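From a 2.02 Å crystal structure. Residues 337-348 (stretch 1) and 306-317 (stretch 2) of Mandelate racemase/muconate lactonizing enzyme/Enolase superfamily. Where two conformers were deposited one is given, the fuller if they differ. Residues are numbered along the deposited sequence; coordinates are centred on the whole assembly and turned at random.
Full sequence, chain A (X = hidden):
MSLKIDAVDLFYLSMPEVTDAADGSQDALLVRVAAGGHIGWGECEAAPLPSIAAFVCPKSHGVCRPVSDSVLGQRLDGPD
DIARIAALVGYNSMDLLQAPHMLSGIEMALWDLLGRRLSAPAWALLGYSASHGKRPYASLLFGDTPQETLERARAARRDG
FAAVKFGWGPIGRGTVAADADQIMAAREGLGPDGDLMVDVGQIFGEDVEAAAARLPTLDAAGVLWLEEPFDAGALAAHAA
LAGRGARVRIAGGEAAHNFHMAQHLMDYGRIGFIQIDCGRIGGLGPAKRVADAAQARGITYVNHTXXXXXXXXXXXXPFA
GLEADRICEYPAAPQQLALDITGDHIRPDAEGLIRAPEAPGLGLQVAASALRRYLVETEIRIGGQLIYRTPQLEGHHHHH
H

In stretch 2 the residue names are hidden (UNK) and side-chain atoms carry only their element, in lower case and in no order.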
ATOM      1  N   LEU A 337     -16.087   3.662 -21.862  1.00 15.56           N
ATOM      2  CA  LEU A 337     -15.029   2.652 -21.815  1.00 15.38           C
ATOM      3  C   LEU A 337     -15.499   1.432 -21.053  1.00 15.31           C
ATOM      4  O   LEU A 337     -15.409   0.325 -21.565  1.00 15.69           O
ATOM      5  CB  LEU A 337     -13.723   3.200 -21.195  1.00 15.40           C
ATOM      6  CG  LEU A 337     -12.630   2.172 -20.840  1.00 14.17           C
ATOM      7  CD1 LEU A 337     -12.220   1.278 -22.019  1.00 14.08           C
ATOM      8  CD2 LEU A 337     -11.399   2.879 -20.235  1.00 13.58           C
ATOM      9  N   ALA A 338     -16.018   1.642 -19.842  1.00 15.52           N
ATOM     10  CA  ALA A 338     -16.456   0.539 -18.978  1.00 15.81           C
ATOM     11  C   ALA A 338     -17.570  -0.299 -19.599  1.00 16.23           C
ATOM     12  O   ALA A 338     -17.551  -1.540 -19.496  1.00 16.60           O
ATOM     13  CB  ALA A 338     -16.884   1.069 -17.608  1.00 14.70           C
ATOM     14  N   LEU A 339     -18.541   0.382 -20.220  1.00 16.50           N
ATOM     15  CA  LEU A 339     -19.609  -0.264 -21.005  1.00 16.57           C
ATOM     16  C   LEU A 339     -19.028  -1.127 -22.134  1.00 16.29           C
ATOM     17  O   LEU A 339     -19.459  -2.266 -22.329  1.00 16.68           O
ATOM     18  CB  LEU A 339     -20.590   0.786 -21.587  1.00 16.88           C
ATOM     19  CG  LEU A 339     -21.396   1.656 -20.597  1.00 18.56           C
ATOM     20  CD1 LEU A 339     -22.251   2.709 -21.315  1.00 20.93           C
ATOM     21  CD2 LEU A 339     -22.295   0.792 -19.699  1.00 19.80           C
ATOM     22  N   ASP A 340     -18.040  -0.598 -22.853  1.00 15.49           N
ATOM     23  CA  ASP A 340     -17.555  -1.243 -24.091  1.00 15.71           C
ATOM     24  C   ASP A 340     -16.616  -2.402 -23.836  1.00 15.55           C
ATOM     25  O   ASP A 340     -16.373  -3.218 -24.743  1.00 16.13           O
ATOM     26  CB  ASP A 340     -16.828  -0.233 -24.973  1.00 15.17           C
ATOM     27  CG  ASP A 340     -17.766   0.799 -25.597  1.00 16.06           C
ATOM     28  OD1 ASP A 340     -18.996   0.752 -25.320  1.00 15.24           O
ATOM     29  OD2 ASP A 340     -17.243   1.670 -26.343  1.00 15.15           O
ATOM     30  N   ILE A 341     -16.092  -2.486 -22.608  1.00 15.47           N
ATOM     31  CA  ILE A 341     -15.064  -3.497 -22.269  1.00 14.88           C
ATOM     32  C   ILE A 341     -15.572  -4.934 -22.439  1.00 14.86           C
ATOM     33  O   ILE A 341     -14.828  -5.813 -22.859  1.00 14.90           O
ATOM     34  CB  ILE A 341     -14.451  -3.258 -20.841  1.00 14.98           C
ATOM     35  CG1 ILE A 341     -13.288  -2.242 -20.924  1.00 14.23           C
ATOM     36  CG2 ILE A 341     -13.966  -4.596 -20.197  1.00 14.17           C
ATOM     37  CD1 ILE A 341     -12.799  -1.699 -19.500  1.00 13.84           C
ATOM     38  N   THR A 342     -16.822  -5.188 -22.075  1.00 14.80           N
ATOM     39  CA  THR A 342     -17.390  -6.510 -22.311  1.00 15.47           C
ATOM     40  C   THR A 342     -18.398  -6.460 -23.463  1.00 16.43           C
ATOM     41  O   THR A 342     -19.124  -5.453 -23.637  1.00 15.94           O
ATOM     42  CB  THR A 342     -18.045  -7.116 -21.063  1.00 15.93           C
ATOM     43  OG1 THR A 342     -19.070  -6.241 -20.582  1.00 16.86           O
ATOM     44  CG2 THR A 342     -17.012  -7.360 -19.962  1.00 15.32           C
ATOM     45  N   GLY A 343     -18.427  -7.535 -24.255  1.00 16.95           N
ATOM     46  CA  GLY A 343     -19.336  -7.622 -25.405  1.00 18.07           C
ATOM     47  C   GLY A 343     -20.748  -7.931 -24.955  1.00 18.66           C
ATOM     48  O   GLY A 343     -21.715  -7.380 -25.481  1.00 19.74           O
ATOM     49  N   ASP A 344     -20.859  -8.811 -23.964  1.00 19.07           N
ATOM     50  CA  ASP A 344     -22.109  -9.038 -23.247  1.00 19.40           C
ATOM     51  C   ASP A 344     -22.052  -8.394 -21.854  1.00 19.83           C
ATOM     52  O   ASP A 344     -20.993  -7.909 -21.418  1.00 19.09           O
ATOM     53  CB  ASP A 344     -22.464 -10.534 -23.179  1.00 19.65           C
ATOM     54  CG  ASP A 344     -21.269 -11.432 -22.771  1.00 21.80           C
ATOM     55  OD1 ASP A 344     -20.138 -10.925 -22.540  1.00 20.28           O
ATOM     56  OD2 ASP A 344     -21.486 -12.669 -22.707  1.00 24.54           O
ATOM     57  N   HIS A 345     -23.204  -8.351 -21.179  1.00 19.70           N
ATOM     58  CA  HIS A 345     -23.321  -7.650 -19.907  1.00 20.02           C
ATOM     59  C   HIS A 345     -24.147  -8.461 -18.938  1.00 20.48           C
ATOM     60  O   HIS A 345     -24.853  -9.388 -19.349  1.00 20.60           O
ATOM     61  CB  HIS A 345     -23.940  -6.267 -20.118  1.00 19.66           C
ATOM     62  CG  HIS A 345     -23.074  -5.348 -20.922  1.00 19.40           C
ATOM     63  ND1 HIS A 345     -23.164  -5.253 -22.296  1.00 18.41           N
ATOM     64  CD2 HIS A 345     -22.066  -4.525 -20.551  1.00 16.95           C
ATOM     65  CE1 HIS A 345     -22.272  -4.379 -22.732  1.00 18.43           C
ATOM     66  NE2 HIS A 345     -21.583  -3.931 -21.696  1.00 18.11           N
ATOM     67  N   ILE A 346     -24.060  -8.123 -17.658  1.00 20.22           N
ATOM     68  CA  ILE A 346     -24.892  -8.758 -16.656  1.00 21.34           C
ATOM     69  C   ILE A 346     -26.273  -8.090 -16.690  1.00 22.04           C
ATOM     70  O   ILE A 346     -26.397  -6.872 -16.468  1.00 22.28           O
ATOM     71  CB  ILE A 346     -24.279  -8.670 -15.221  1.00 21.38           C
ATOM     72  CG1 ILE A 346     -22.906  -9.380 -15.175  1.00 21.92           C
ATOM     73  CG2 ILE A 346     -25.280  -9.254 -14.199  1.00 20.81           C
ATOM     74  CD1 ILE A 346     -22.151  -9.264 -13.849  1.00 23.14           C
ATOM     75  N   ARG A 347     -27.296  -8.899 -16.928  0.60 22.31           N
ATOM     76  CA  ARG A 347     -28.658  -8.392 -17.061  0.60 22.94           C
ATOM     77  C   ARG A 347     -29.564  -8.891 -15.934  0.60 22.96           C
ATOM     78  O   ARG A 347     -29.381 -10.003 -15.433  0.60 22.88           O
ATOM     79  CB  ARG A 347     -29.231  -8.763 -18.440  0.60 23.05           C
ATOM     80  CG  ARG A 347     -28.372  -8.294 -19.619  0.60 23.25           C
ATOM     81  CD  ARG A 347     -28.562  -6.810 -19.960  0.60 26.43           C
ATOM     82  NE  ARG A 347     -27.611  -5.856 -19.363  0.60 26.83           N
ATOM     83  CZ  ARG A 347     -27.134  -4.790 -20.018  0.60 28.10           C
ATOM     84  NH1 ARG A 347     -27.492  -4.586 -21.285  0.60 28.30           N
ATOM     85  NH2 ARG A 347     -26.296  -3.927 -19.430  0.60 24.82           N
ATOM     86  N   PRO A 348     -30.544  -8.064 -15.526  1.00 23.39           N
ATOM     87  CA  PRO A 348     -31.429  -8.478 -14.424  1.00 23.88           C
ATOM     88  C   PRO A 348     -32.352  -9.628 -14.854  1.00 24.62           C
ATOM     89  O   PRO A 348     -32.663  -9.756 -16.039  1.00 24.67           O
ATOM     90  CB  PRO A 348     -32.253  -7.221 -14.146  1.00 23.65           C
ATOM     91  CG  PRO A 348     -32.277  -6.478 -15.450  1.00 23.72           C
ATOM     92  CD  PRO A 348     -30.897  -6.719 -16.034  1.00 23.32           C
ATOM     93  N   UNK A 306     -17.308   0.155  -9.535  1.00 15.72           N
ATOM     94  CA  UNK A 306     -17.726   1.400 -10.176  1.00 16.89           C
ATOM     95  C   UNK A 306     -17.420   1.384 -11.691  1.00 16.66           C
ATOM     96  O   UNK A 306     -17.503   2.415 -12.369  1.00 16.15           O
ATOM     97  c   UNK A 306     -17.894   3.888  -9.539  1.00 16.78           C
ATOM     98  c   UNK A 306     -19.428   6.237  -9.640  1.00 17.18           C
ATOM     99  c   UNK A 306     -19.132   3.967  -8.885  1.00 16.35           C
ATOM    100  c   UNK A 306     -17.432   5.005 -10.235  1.00 17.06           C
ATOM    101  c   UNK A 306     -17.064   2.619  -9.475  1.00 16.66           C
ATOM    102  c   UNK A 306     -19.879   5.131  -8.917  1.00 15.15           C
ATOM    103  c   UNK A 306     -18.200   6.188 -10.299  1.00 17.89           C
ATOM    104  N   UNK A 307     -17.078   0.213 -12.220  1.00 16.37           N
ATOM    105  CA  UNK A 307     -16.471   0.152 -13.550  1.00 17.44           C
ATOM    106  C   UNK A 307     -17.189  -0.848 -14.487  1.00 17.62           C
ATOM    107  O   UNK A 307     -18.430  -0.856 -14.528  1.00 18.70           O
ATOM    108  c   UNK A 307     -14.274   1.075 -12.696  1.00 17.37           C
ATOM    109  c   UNK A 307     -14.933  -0.086 -13.438  1.00 18.03           C
ATOM    110  o   UNK A 307     -14.702  -1.292 -12.700  1.00 19.79           O
ATOM    111  N   UNK A 308     -16.439  -1.653 -15.248  1.00 16.30           N
ATOM    112  CA  UNK A 308     -17.018  -2.540 -16.279  1.00 15.19           C
ATOM    113  C   UNK A 308     -17.830  -3.709 -15.688  1.00 14.62           C
ATOM    114  O   UNK A 308     -17.789  -3.983 -14.495  1.00 13.88           O
ATOM    115  c   UNK A 308     -15.914  -3.118 -17.172  1.00 14.95           C
ATOM    116  o   UNK A 308     -15.205  -4.138 -16.457  1.00 15.39           O
ATOM    117  N   UNK A 309     -18.542  -4.440 -16.536  1.00 14.19           N
ATOM    118  CA  UNK A 309     -19.194  -5.651 -16.037  1.00 13.96           C
ATOM    119  C   UNK A 309     -18.220  -6.799 -15.820  1.00 13.32           C
ATOM    120  O   UNK A 309     -18.540  -7.715 -15.097  1.00 13.52           O
ATOM    121  n   UNK A 309     -22.864  -5.772 -16.806  1.00 15.75           N
ATOM    122  n   UNK A 309     -23.090  -3.709 -16.269  1.00 20.12           N
ATOM    123  c   UNK A 309     -21.592  -5.257 -16.701  1.00 16.67           C
ATOM    124  c   UNK A 309     -21.740  -3.956 -16.352  1.00 18.39           C
ATOM    125  c   UNK A 309     -20.364  -6.081 -16.920  1.00 13.90           C
ATOM    126  c   UNK A 309     -23.746  -4.821 -16.544  1.00 19.24           C
ATOM    127  N   UNK A 310     -17.036  -6.743 -16.421  1.00 13.60           N
ATOM    128  CA  UNK A 310     -15.998  -7.730 -16.074  1.00 14.32           C
ATOM    129  C   UNK A 310     -15.600  -7.587 -14.587  1.00 13.85           C
ATOM    130  O   UNK A 310     -15.531  -8.572 -13.856  1.00 13.16           O
ATOM    131  c   UNK A 310     -13.624  -8.601 -16.723  1.00 17.00           C
ATOM    132  c   UNK A 310     -14.779  -7.609 -16.990  1.00 14.15           C
ATOM    133  c   UNK A 310     -12.373  -8.212 -17.536  1.00 15.94           C
ATOM    134  c   UNK A 310     -14.069 -10.062 -16.994  1.00 16.65           C
ATOM    135  N   UNK A 311     -15.346  -6.347 -14.171  1.00 13.49           N
ATOM    136  CA  UNK A 311     -15.106  -5.996 -12.754  1.00 13.59           C
ATOM    137  C   UNK A 311     -16.304  -6.354 -11.888  1.00 12.78           C
ATOM    138  O   UNK A 311     -16.133  -6.900 -10.799  1.00 12.55           O
ATOM    139  c   UNK A 311     -14.768  -4.498 -12.624  1.00 12.01           C
ATOM    140  N   UNK A 312     -17.513  -6.046 -12.374  1.00 12.86           N
ATOM    141  CA  UNK A 312     -18.742  -6.386 -11.639  1.00 13.33           C
ATOM    142  C   UNK A 312     -18.848  -7.881 -11.393  1.00 13.25           C
ATOM    143  O   UNK A 312     -19.059  -8.316 -10.271  1.00 13.17           O
ATOM    144  c   UNK A 312     -22.491  -5.593 -12.585  1.00 13.15           C
ATOM    145  c   UNK A 312     -21.375  -6.191 -11.704  1.00 14.24           C
ATOM    146  c   UNK A 312     -21.486  -5.683 -10.227  1.00 13.77           C
ATOM    147  c   UNK A 312     -20.009  -5.889 -12.359  1.00 12.94           C
ATOM    148  N   UNK A 313     -18.707  -8.663 -12.465  1.00 13.76           N
ATOM    149  CA  UNK A 313     -18.775 -10.099 -12.355  1.00 14.00           C
ATOM    150  C   UNK A 313     -17.763 -10.575 -11.325  1.00 13.83           C
ATOM    151  O   UNK A 313     -18.107 -11.353 -10.442  1.00 13.73           O
ATOM    152  o   UNK A 313     -18.202 -12.123 -13.478  1.00 15.57           O
ATOM    153  c   UNK A 313     -18.498 -10.758 -13.712  1.00 14.33           C
ATOM    154  N   UNK A 314     -16.524 -10.075 -11.415  1.00 13.58           N
ATOM    155  CA  UNK A 314     -15.465 -10.544 -10.522  1.00 14.47           C
ATOM    156  C   UNK A 314     -15.794 -10.230  -9.078  1.00 14.32           C
ATOM    157  O   UNK A 314     -15.629 -11.071  -8.207  1.00 14.44           O
ATOM    158  c   UNK A 314     -14.114  -9.950 -10.912  1.00 14.21           C
ATOM    159  N   UNK A 315     -16.311  -9.023  -8.830  1.00 15.32           N
ATOM    160  CA  UNK A 315     -16.576  -8.604  -7.457  1.00 15.58           C
ATOM    161  C   UNK A 315     -17.868  -9.197  -6.881  1.00 15.23           C
ATOM    162  O   UNK A 315     -18.079  -9.134  -5.683  1.00 15.52           O
ATOM    163  c   UNK A 315     -16.493  -7.084  -7.304  1.00 15.31           C
ATOM    164  o   UNK A 315     -15.111  -6.621  -7.344  1.00 17.62           O
ATOM    165  N   UNK A 316     -18.708  -9.784  -7.734  1.00 15.17           N
ATOM    166  CA  UNK A 316     -19.875 -10.553  -7.270  1.00 14.56           C
ATOM    167  C   UNK A 316     -19.482 -11.978  -6.880  1.00 14.71           C
ATOM    168  O   UNK A 316     -20.089 -12.560  -5.980  1.00 14.82           O
ATOM    169  c   UNK A 316     -21.663  -9.271  -8.687  1.00 15.51           C
ATOM    170  c   UNK A 316     -20.968 -10.593  -8.337  1.00 15.10           C
ATOM    171  c   UNK A 316     -22.294  -8.716  -7.441  1.00 17.79           C
ATOM    172  c   UNK A 316     -22.721  -9.455  -9.775  1.00 15.12           C
ATOM    173  N   UNK A 317     -18.470 -12.538  -7.553  1.00 14.39           N
ATOM    174  CA  UNK A 317     -18.058 -13.931  -7.293  1.00 14.68           C
ATOM    175  C   UNK A 317     -17.887 -14.253  -5.794  1.00 14.25           C
ATOM    176  O   UNK A 317     -18.425 -15.247  -5.327  1.00 14.88           O
ATOM    177  c   UNK A 317     -16.783 -14.078  -9.583  1.00 13.93           C
ATOM    178  c   UNK A 317     -16.781 -14.321  -8.059  1.00 14.22           C
ATOM    179  o   UNK A 317     -18.177 -16.029  -9.899  1.00 13.77           O
ATOM    180  c   UNK A 317     -17.801 -14.927 -10.339  1.00 15.68           C
ATOM    181  n   UNK A 317     -18.262 -14.412 -11.469  1.00 14.05           N
TER
HETATM  182  O   HOH W   1     -18.877  -3.814 -19.216  1.00 12.38           O

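Position 306 carries one carbon followed by a ring of six carbons; the CA-to-CB bond points away from stretch 1 and the ring touches nothing there. It is Phe306. At 307 a single carbon bears one oxygen and one carbon, the mark of threonine. Thr307 meets stretch 1 through its backbone, its C lying 3.7 Å from Ala338 CB.

Position 308 has one carbon and one oxygen. Its CB sits 3.3 Å from Ala338 O and 3.9 Å from Ile341 CG2, so a small side chain suits this close approach. This is Ser308, and the oxygen has its own task: at the N-cap, OG accepts from the backbone N of residue 311 at 3.2 Å, satisfying an amide that the first helical turn leaves without a backbone partner.

At 309 one carbon leads to a five-membered ring of three carbons and two nitrogens, which only histidine provides. His309 ND1 accepts a hydrogen bond from Ile346 N at 2.8 Å, so this nitrogen carries no proton there; NE2 is bonded elsewhere in the structure. The edge of His345 points toward the face of His309, with planes at 85°.

Position 310 has four carbons forked at the second: a leucine, with leucine and not isoleucine fixed by the fork lying beyond CB. Leu310 CB packs 3.7 Å from Thr342 CG2. Position 311 has one carbon, out of reach of stretch 1, and is Ala311.

Position 312 repeats the four-carbon fork. Leu312 CG lies 3.8 Å from Ile346 CD1, an apolar match. Position 313, one carbon and one oxygen, is Ser313; its CB is 3.9 Å from Ile346 CD1, while its OG is hydrogen-bonded away from stretch 1. The single carbon at 314 gives Ala314, and the carbon and oxygen at 315 give Ser315; both are buried but beyond reach of stretch 1. At 316 the forked four carbons return as Leu316, whose CD1 is 4.1 Å from Ile346 CD1. Position 317 has three carbons, the third bearing oxygen and nitrogen: Gln317, whose NE2 donates to Ser313 OG at 3.0 Å.

The contact thus joins polar and apolar parts. A water accepts from His309 N at 2.8 Å and donates to Ala338 O at 2.6 Å and Thr342 OG1 at 2.8 Å, tying the helix start to stretch 1. His309 holds the Ile346 backbone, while the Ile346 side chain packs against the helix at Leu312, Ser313 and Leu316.

Stretch 2, residues 306-317: FTSHLALSASLQ
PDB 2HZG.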